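Local coordinates for NYN domain-containing protein (Vibrio parahaemolyticus, PDB 2QIP) that is of unknown function but belongs to the NYN family of PIN-like domains and may act as an RNA nuclease, at residues R111-V125 with T145-I159. Sequence-based numbering, arbitrary orientation.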
ATOM      1  N   ARG A 111      15.289 -10.262  -8.500  1.00 10.55           N
ATOM      2  CA  ARG A 111      14.642 -10.701  -7.273  1.00 11.18           C
ATOM      3  C   ARG A 111      14.458  -9.500  -6.356  1.00 10.36           C
ATOM      4  O   ARG A 111      15.367  -8.671  -6.196  1.00 10.66           O
ATOM      5  CB  ARG A 111      15.523 -11.744  -6.572  1.00 11.47           C
ATOM      6  CG  ARG A 111      14.914 -12.297  -5.267  1.00 13.45           C
ATOM      7  CD  ARG A 111      15.835 -13.274  -4.595  1.00 15.21           C
ATOM      8  NE  ARG A 111      16.014 -14.452  -5.430  1.00 15.82           N
ATOM      9  CZ  ARG A 111      15.263 -15.557  -5.392  1.00 15.15           C
ATOM     10  NH1 ARG A 111      14.254 -15.690  -4.532  1.00 14.41           N
ATOM     11  NH2 ARG A 111      15.526 -16.554  -6.252  1.00 18.62           N
ATOM     12  N   VAL A 112      13.250  -9.405  -5.800  1.00 10.61           N
ATOM     13  CA  VAL A 112      12.933  -8.421  -4.753  1.00 10.20           C
ATOM     14  C   VAL A 112      12.998  -9.154  -3.418  1.00 10.81           C
ATOM     15  O   VAL A 112      12.372 -10.231  -3.252  1.00 10.98           O
ATOM     16  CB  VAL A 112      11.517  -7.811  -4.972  1.00 10.92           C
ATOM     17  CG1 VAL A 112      11.141  -6.879  -3.812  1.00 12.62           C
ATOM     18  CG2 VAL A 112      11.454  -7.068  -6.306  1.00 11.65           C
ATOM     19  N   ILE A 113      13.748  -8.579  -2.472  1.00 10.58           N
ATOM     20  CA  ILE A 113      13.804  -9.129  -1.115  1.00 11.67           C
ATOM     21  C   ILE A 113      13.039  -8.191  -0.189  1.00 10.97           C
ATOM     22  O   ILE A 113      13.419  -7.030  -0.033  1.00 11.21           O
ATOM     23  CB  ILE A 113      15.256  -9.309  -0.646  1.00 11.74           C
ATOM     24  CG1 ILE A 113      16.028 -10.239  -1.613  1.00 12.96           C
ATOM     25  CG2 ILE A 113      15.301  -9.799   0.807  1.00 12.86           C
ATOM     26  CD1 ILE A 113      17.502 -10.420  -1.273  1.00 14.99           C
ATOM     27  N   LEU A 114      11.931  -8.691   0.360  1.00 11.22           N
ATOM     28  CA  LEU A 114      11.041  -7.920   1.230  1.00 10.57           C
ATOM     29  C   LEU A 114      11.219  -8.418   2.649  1.00 11.15           C
ATOM     30  O   LEU A 114      11.040  -9.605   2.911  1.00 11.81           O
ATOM     31  CB  LEU A 114       9.582  -8.107   0.800  1.00 11.66           C
ATOM     32  CG  LEU A 114       8.533  -7.447   1.687  1.00 13.35           C
ATOM     33  CD1 LEU A 114       8.645  -5.928   1.705  1.00 15.23           C
ATOM     34  CD2 LEU A 114       7.158  -7.899   1.200  1.00 15.55           C
ATOM     35  N   VAL A 115      11.618  -7.513   3.542  1.00 11.08           N
ATOM     36  CA  VAL A 115      11.817  -7.878   4.943  1.00 11.43           C
ATOM     37  C   VAL A 115      10.623  -7.332   5.720  1.00 11.98           C
ATOM     38  O   VAL A 115      10.587  -6.160   6.095  1.00 11.70           O
ATOM     39  CB  VAL A 115      13.168  -7.342   5.484  1.00 11.79           C
ATOM     40  CG1 VAL A 115      13.449  -7.910   6.870  1.00 13.19           C
ATOM     41  CG2 VAL A 115      14.301  -7.750   4.556  1.00 13.12           C
ATOM     42  N   SER A 116       9.621  -8.192   5.876  1.00 11.92           N
ATOM     43  CA  SER A 116       8.385  -7.859   6.574  1.00 13.35           C
ATOM     44  C   SER A 116       7.595  -9.136   6.731  1.00 13.87           C
ATOM     45  O   SER A 116       7.640 -10.001   5.837  1.00 14.82           O
ATOM     46  CB  SER A 116       7.532  -6.884   5.755  1.00 13.43           C
ATOM     47  OG  SER A 116       6.331  -6.560   6.457  1.00 14.87           O
ATOM     48  N   GLY A 117       6.849  -9.235   7.832  1.00 13.87           N
ATOM     49  CA  GLY A 117       5.920 -10.344   8.002  1.00 13.77           C
ATOM     50  C   GLY A 117       4.466  -9.984   7.742  1.00 13.83           C
ATOM     51  O   GLY A 117       3.583 -10.825   7.927  1.00 14.54           O
ATOM     52  N   ASP A 118       4.216  -8.762   7.280  1.00 13.00           N
ATOM     53  CA  ASP A 118       2.854  -8.254   7.082  1.00 13.68           C
ATOM     54  C   ASP A 118       2.173  -8.913   5.873  1.00 12.95           C
ATOM     55  O   ASP A 118       2.583  -8.717   4.718  1.00 12.92           O
ATOM     56  CB  ASP A 118       2.948  -6.729   6.921  1.00 14.74           C
ATOM     57  CG  ASP A 118       1.597  -6.026   6.777  1.00 18.45           C
ATOM     58  OD1 ASP A 118       0.564  -6.676   6.510  1.00 18.38           O
ATOM     59  OD2 ASP A 118       1.602  -4.762   6.909  1.00 24.27           O
ATOM     60  N   GLY A 119       1.143  -9.709   6.143  1.00 13.36           N
ATOM     61  CA  GLY A 119       0.468 -10.441   5.098  1.00 12.81           C
ATOM     62  C   GLY A 119      -0.179  -9.580   4.026  1.00 12.80           C
ATOM     63  O   GLY A 119      -0.466 -10.081   2.938  1.00 12.66           O
ATOM     64  N   ASP A 120      -0.436  -8.304   4.306  1.00 12.38           N
ATOM     65  CA  ASP A 120      -1.000  -7.464   3.246  1.00 12.96           C
ATOM     66  C   ASP A 120      -0.059  -7.359   2.048  1.00 11.70           C
ATOM     67  O   ASP A 120      -0.488  -7.071   0.932  1.00 13.51           O
ATOM     68  CB  ASP A 120      -1.400  -6.086   3.750  1.00 13.90           C
ATOM     69  CG  ASP A 120      -2.762  -6.091   4.416  1.00 17.05           C
ATOM     70  OD1 ASP A 120      -3.580  -6.956   4.043  1.00 20.62           O
ATOM     71  OD2 ASP A 120      -3.002  -5.245   5.310  1.00 19.49           O
ATOM     72  N   PHE A 121       1.226  -7.600   2.282  1.00 11.26           N
ATOM     73  CA  PHE A 121       2.174  -7.567   1.159  1.00 10.16           C
ATOM     74  C   PHE A 121       2.021  -8.772   0.211  1.00 10.87           C
ATOM     75  O   PHE A 121       2.641  -8.799  -0.869  1.00 10.93           O
ATOM     76  CB  PHE A 121       3.611  -7.426   1.639  1.00 10.93           C
ATOM     77  CG  PHE A 121       3.946  -6.066   2.184  1.00 10.78           C
ATOM     78  CD1 PHE A 121       3.731  -4.922   1.425  1.00 11.89           C
ATOM     79  CD2 PHE A 121       4.498  -5.927   3.454  1.00 11.34           C
ATOM     80  CE1 PHE A 121       4.056  -3.642   1.949  1.00 11.21           C
ATOM     81  CE2 PHE A 121       4.825  -4.678   3.954  1.00 11.46           C
ATOM     82  CZ  PHE A 121       4.608  -3.524   3.220  1.00 12.58           C
ATOM     83  N   SER A 122       1.176  -9.746   0.576  1.00 10.55           N
ATOM     84  CA  SER A 122       0.923 -10.867  -0.337  1.00 10.83           C
ATOM     85  C   SER A 122       0.467 -10.366  -1.702  1.00 11.26           C
ATOM     86  O   SER A 122       0.861 -10.935  -2.732  1.00 11.79           O
ATOM     87  CB  SER A 122      -0.146 -11.808   0.229  1.00 12.21           C
ATOM     88  OG  SER A 122       0.308 -12.310   1.464  1.00 14.06           O
ATOM     89  N   LEU A 123      -0.372  -9.323  -1.717  1.00 10.81           N
ATOM     90  CA  LEU A 123      -0.852  -8.819  -2.999  1.00 11.92           C
ATOM     91  C   LEU A 123       0.279  -8.223  -3.825  1.00 10.91           C
ATOM     92  O   LEU A 123       0.273  -8.296  -5.071  1.00 12.08           O
ATOM     93  CB  LEU A 123      -1.966  -7.792  -2.835  1.00 12.19           C
ATOM     94  CG  LEU A 123      -3.379  -8.357  -2.600  1.00 15.07           C
ATOM     95  CD1 LEU A 123      -3.499  -9.059  -1.254  1.00 18.46           C
ATOM     96  CD2 LEU A 123      -4.412  -7.250  -2.711  1.00 15.25           C
ATOM     97  N   LEU A 124       1.248  -7.637  -3.132  1.00 10.08           N
ATOM     98  CA  LEU A 124       2.410  -7.046  -3.802  1.00 10.62           C
ATOM     99  C   LEU A 124       3.311  -8.133  -4.381  1.00 10.25           C
ATOM    100  O   LEU A 124       3.767  -8.029  -5.533  1.00 10.53           O
ATOM    101  CB  LEU A 124       3.183  -6.160  -2.821  1.00 10.63           C
ATOM    102  CG  LEU A 124       4.590  -5.728  -3.254  1.00 10.19           C
ATOM    103  CD1 LEU A 124       4.565  -4.877  -4.533  1.00 11.11           C
ATOM    104  CD2 LEU A 124       5.269  -5.005  -2.082  1.00 11.77           C
ATOM    105  N   VAL A 125       3.551  -9.191  -3.598  1.00 10.32           N
ATOM    106  CA  VAL A 125       4.354 -10.307  -4.087  1.00 11.46           C
ATOM    107  C   VAL A 125       3.710 -10.885  -5.356  1.00 11.97           C
ATOM    108  O   VAL A 125       4.384 -11.077  -6.385  1.00 11.40           O
ATOM    109  CB  VAL A 125       4.497 -11.378  -2.985  1.00 11.57           C
ATOM    110  CG1 VAL A 125       5.084 -12.670  -3.543  1.00 11.10           C
ATOM    111  CG2 VAL A 125       5.321 -10.806  -1.802  1.00 12.98           C
ATOM    112  N   THR A 145       4.620 -13.968  11.059  1.00 15.15           N
ATOM    113  CA  THR A 145       4.509 -13.750   9.613  1.00 15.12           C
ATOM    114  C   THR A 145       3.302 -14.475   9.049  1.00 14.94           C
ATOM    115  O   THR A 145       3.050 -15.648   9.364  1.00 15.03           O
ATOM    116  CB  THR A 145       5.772 -14.227   8.880  1.00 14.61           C
ATOM    117  OG1 THR A 145       6.875 -13.421   9.302  1.00 14.08           O
ATOM    118  CG2 THR A 145       5.647 -14.092   7.363  1.00 15.32           C
ATOM    119  N   SER A 146       2.552 -13.774   8.207  1.00 13.98           N
ATOM    120  CA  SER A 146       1.389 -14.367   7.566  1.00 13.77           C
ATOM    121  C   SER A 146       1.741 -15.587   6.751  1.00 13.75           C
ATOM    122  O   SER A 146       2.639 -15.505   5.909  1.00 13.48           O
ATOM    123  CB  SER A 146       0.806 -13.332   6.624  1.00 14.14           C
ATOM    124  OG  SER A 146      -0.209 -13.892   5.827  1.00 16.27           O
ATOM    125  N   GLN A 147       1.002 -16.688   6.918  1.00 13.54           N
ATOM    126  CA  GLN A 147       1.252 -17.887   6.114  1.00 13.53           C
ATOM    127  C   GLN A 147       0.984 -17.628   4.626  1.00 13.30           C
ATOM    128  O   GLN A 147       1.626 -18.227   3.746  1.00 14.13           O
ATOM    129  CB  GLN A 147       0.437 -19.111   6.604  1.00 14.35           C
ATOM    130  CG  GLN A 147       0.889 -20.411   5.965  1.00 17.11           C
ATOM    131  CD  GLN A 147       2.336 -20.765   6.309  1.00 18.12           C
ATOM    132  OE1 GLN A 147       2.760 -20.636   7.461  1.00 20.64           O
ATOM    133  NE2 GLN A 147       3.094 -21.207   5.311  1.00 18.54           N
ATOM    134  N   THR A 148       0.046 -16.723   4.344  1.00 13.24           N
ATOM    135  CA  THR A 148      -0.281 -16.400   2.955  1.00 13.00           C
ATOM    136  C   THR A 148       0.917 -15.745   2.283  1.00 13.07           C
ATOM    137  O   THR A 148       1.225 -16.054   1.139  1.00 13.54           O
ATOM    138  CB  THR A 148      -1.501 -15.467   2.921  1.00 13.32           C
ATOM    139  OG1 THR A 148      -2.585 -16.097   3.639  1.00 15.33           O
ATOM    140  CG2 THR A 148      -1.932 -15.139   1.511  1.00 14.48           C
ATOM    141  N   LEU A 149       1.593 -14.854   3.010  1.00 12.88           N
ATOM    142  CA  LEU A 149       2.795 -14.212   2.486  1.00 12.98           C
ATOM    143  C   LEU A 149       3.922 -15.222   2.265  1.00 13.47           C
ATOM    144  O   LEU A 149       4.580 -15.202   1.216  1.00 13.53           O
ATOM    145  CB  LEU A 149       3.253 -13.106   3.447  1.00 12.81           C
ATOM    146  CG  LEU A 149       4.507 -12.307   3.054  1.00 12.65           C
ATOM    147  CD1 LEU A 149       4.275 -11.582   1.758  1.00 12.93           C
ATOM    148  CD2 LEU A 149       4.876 -11.303   4.133  1.00 13.10           C
ATOM    149  N   ILE A 150       4.119 -16.125   3.229  1.00 13.69           N
ATOM    150  CA  ILE A 150       5.142 -17.176   3.102  1.00 14.60           C
ATOM    151  C   ILE A 150       4.873 -18.026   1.863  1.00 14.35           C
ATOM    152  O   ILE A 150       5.784 -18.297   1.079  1.00 15.01           O
ATOM    153  CB  ILE A 150       5.179 -18.065   4.381  1.00 14.23           C
ATOM    154  CG1 ILE A 150       5.713 -17.252   5.567  1.00 14.59           C
ATOM    155  CG2 ILE A 150       6.054 -19.309   4.164  1.00 14.93           C
ATOM    156  CD1 ILE A 150       5.582 -17.956   6.907  1.00 16.20           C
ATOM    157  N   ASP A 151       3.611 -18.392   1.651  1.00 14.45           N
ATOM    158  CA  ASP A 151       3.258 -19.279   0.538  1.00 15.69           C
ATOM    159  C   ASP A 151       3.337 -18.565  -0.813  1.00 15.41           C
ATOM    160  O   ASP A 151       3.619 -19.196  -1.828  1.00 16.42           O
ATOM    161  CB  ASP A 151       1.848 -19.829   0.756  1.00 16.87           C
ATOM    162  CG  ASP A 151       1.789 -20.844   1.909  1.00 19.67           C
ATOM    163  OD1 ASP A 151       2.855 -21.292   2.387  1.00 20.91           O
ATOM    164  OD2 ASP A 151       0.674 -21.183   2.337  1.00 24.31           O
ATOM    165  N   CYS A 152       3.074 -17.251  -0.828  1.00 14.51           N
ATOM    166  CA  CYS A 152       3.149 -16.467  -2.072  1.00 15.30           C
ATOM    167  C   CYS A 152       4.609 -16.307  -2.525  1.00 13.83           C
ATOM    168  O   CYS A 152       4.887 -16.314  -3.722  1.00 14.48           O
ATOM    169  CB  CYS A 152       2.530 -15.066  -1.881  1.00 17.13           C
ATOM    170  SG  CYS A 152       0.750 -15.055  -1.854  1.00 22.36           S
ATOM    171  N   ALA A 153       5.514 -16.074  -1.571  1.00 13.87           N
ATOM    172  CA  ALA A 153       6.915 -15.819  -1.881  1.00 13.23           C
ATOM    173  C   ALA A 153       7.540 -17.004  -2.600  1.00 13.28           C
ATOM    174  O   ALA A 153       7.162 -18.158  -2.355  1.00 14.14           O
ATOM    175  CB  ALA A 153       7.680 -15.556  -0.581  1.00 13.53           C
ATOM    176  N   ASP A 154       8.496 -16.731  -3.480  1.00 12.57           N
ATOM    177  CA  ASP A 154       9.296 -17.800  -4.047  1.00 13.33           C
ATOM    178  C   ASP A 154      10.159 -18.505  -3.006  1.00 13.51           C
ATOM    179  O   ASP A 154      10.341 -19.718  -3.072  1.00 15.00           O
ATOM    180  CB  ASP A 154      10.120 -17.280  -5.220  1.00 13.07           C
ATOM    181  CG  ASP A 154       9.233 -16.773  -6.323  1.00 14.56           C
ATOM    182  OD1 ASP A 154       8.663 -17.612  -7.056  1.00 17.81           O
ATOM    183  OD2 ASP A 154       9.047 -15.551  -6.415  1.00 14.12           O
ATOM    184  N   ASN A 155      10.701 -17.740  -2.062  1.00 13.20           N
ATOM    185  CA  ASN A 155      11.516 -18.272  -0.970  1.00 13.51           C
ATOM    186  C   ASN A 155      11.180 -17.494   0.269  1.00 12.44           C
ATOM    187  O   ASN A 155      10.895 -16.301   0.204  1.00 12.39           O
ATOM    188  CB  ASN A 155      13.012 -18.085  -1.285  1.00 15.13           C
ATOM    189  CG  ASN A 155      13.460 -18.906  -2.480  1.00 18.84           C
ATOM    190  OD1 ASN A 155      13.971 -20.043  -2.326  1.00 23.32           O
ATOM    191  ND2 ASN A 155      13.263 -18.363  -3.681  1.00 18.08           N
ATOM    192  N   PHE A 156      11.249 -18.176   1.406  1.00 12.86           N
ATOM    193  CA  PHE A 156      11.033 -17.555   2.701  1.00 12.56           C
ATOM    194  C   PHE A 156      12.235 -17.852   3.589  1.00 12.96           C
ATOM    195  O   PHE A 156      12.684 -19.003   3.666  1.00 14.47           O
ATOM    196  CB  PHE A 156       9.755 -18.067   3.377  1.00 12.77           C
ATOM    197  CG  PHE A 156       9.584 -17.570   4.800  1.00 13.62           C
ATOM    198  CD1 PHE A 156       9.301 -16.231   5.050  1.00 13.89           C
ATOM    199  CD2 PHE A 156       9.729 -18.434   5.888  1.00 13.80           C
ATOM    200  CE1 PHE A 156       9.162 -15.760   6.348  1.00 15.41           C
ATOM    201  CE2 PHE A 156       9.600 -17.951   7.210  1.00 15.60           C
ATOM    202  CZ  PHE A 156       9.299 -16.623   7.430  1.00 15.29           C
ATOM    203  N   VAL A 157      12.759 -16.821   4.243  1.00 12.57           N
ATOM    204  CA  VAL A 157      13.872 -17.006   5.169  1.00 12.87           C
ATOM    205  C   VAL A 157      13.434 -16.511   6.546  1.00 12.65           C
ATOM    206  O   VAL A 157      12.965 -15.365   6.695  1.00 12.89           O
ATOM    207  CB  VAL A 157      15.133 -16.238   4.720  1.00 13.72           C
ATOM    208  CG1 VAL A 157      16.267 -16.416   5.764  1.00 13.77           C
ATOM    209  CG2 VAL A 157      15.597 -16.689   3.322  1.00 14.06           C
ATOM    210  N   ALA A 158      13.579 -17.374   7.549  1.00 13.54           N
ATOM    211  CA  ALA A 158      13.168 -17.012   8.902  1.00 14.26           C
ATOM    212  C   ALA A 158      14.053 -15.952   9.524  1.00 14.99           C
ATOM    213  O   ALA A 158      15.269 -16.070   9.481  1.00 15.65           O
ATOM    214  CB  ALA A 158      13.217 -18.233   9.774  1.00 15.33           C
ATOM    215  N   ILE A 159      13.442 -14.924  10.123  1.00 13.98           N
ATOM    216  CA  ILE A 159      14.183 -14.035  11.027  1.00 14.73           C
ATOM    217  C   ILE A 159      14.124 -14.725  12.378  1.00 15.37           C
ATOM    218  O   ILE A 159      13.090 -14.751  13.022  1.00 16.06           O
ATOM    219  CB  ILE A 159      13.579 -12.632  11.106  1.00 13.78           C
ATOM    220  CG1 ILE A 159      13.650 -11.950   9.730  1.00 13.72           C
ATOM    221  CG2 ILE A 159      14.294 -11.769  12.196  1.00 14.61           C
ATOM    222  CD1 ILE A 159      12.968 -10.576   9.710  1.00 14.05           C
TER
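Leu-149 has its CG anti to the backbone N (chi1 -180°), which directs the side chain to segment 111-125, and chi2 near 62° sends CD1 to Val-125 and CD2 to the loop before it. In Val-125, CG2 lies anti to the carbonyl carbon and meets Leu-149 CD1 at 3.8 Å, the two side chains crossing at about a right angle. The site belongs to the parallel alpha/beta fold of the NYN (PIN-like) domain. Here helix 147-152 packs on the start of helix 122-132 and on the loop after strand 111-115. In that loop Leu-149 CD2 touches the carbonyl oxygens of Ser-116 and Asp-118. Ser-146 N gives a nearly straight hydrogen bond to Gly-117 O (3.1 Å, 168°), in the carbonyl plane. Ser-146 is also the N-cap of helix 147-152. Its OG accepts weak bonds from Thr-148 N and Leu-149 N and is hydrogen-bonded to Gln-84 O of the second subunit, so the helix start also faces the dimer partner. The backbones come close at two glycines. Gly-117 CA lies 3.5 Å from Thr-145 OG1, which is hydrogen-bonded to Val-141 O. At Gly-119 the fit is tight, with CA 3.3 Å from Ser-146 CB. Ser-122 lies against the same helix turn, but its hydroxyl bonds within its own segment: OG donates to a lone pair of Gly-119 O at 2.8 Å, and Ser-122 N shares that acceptor.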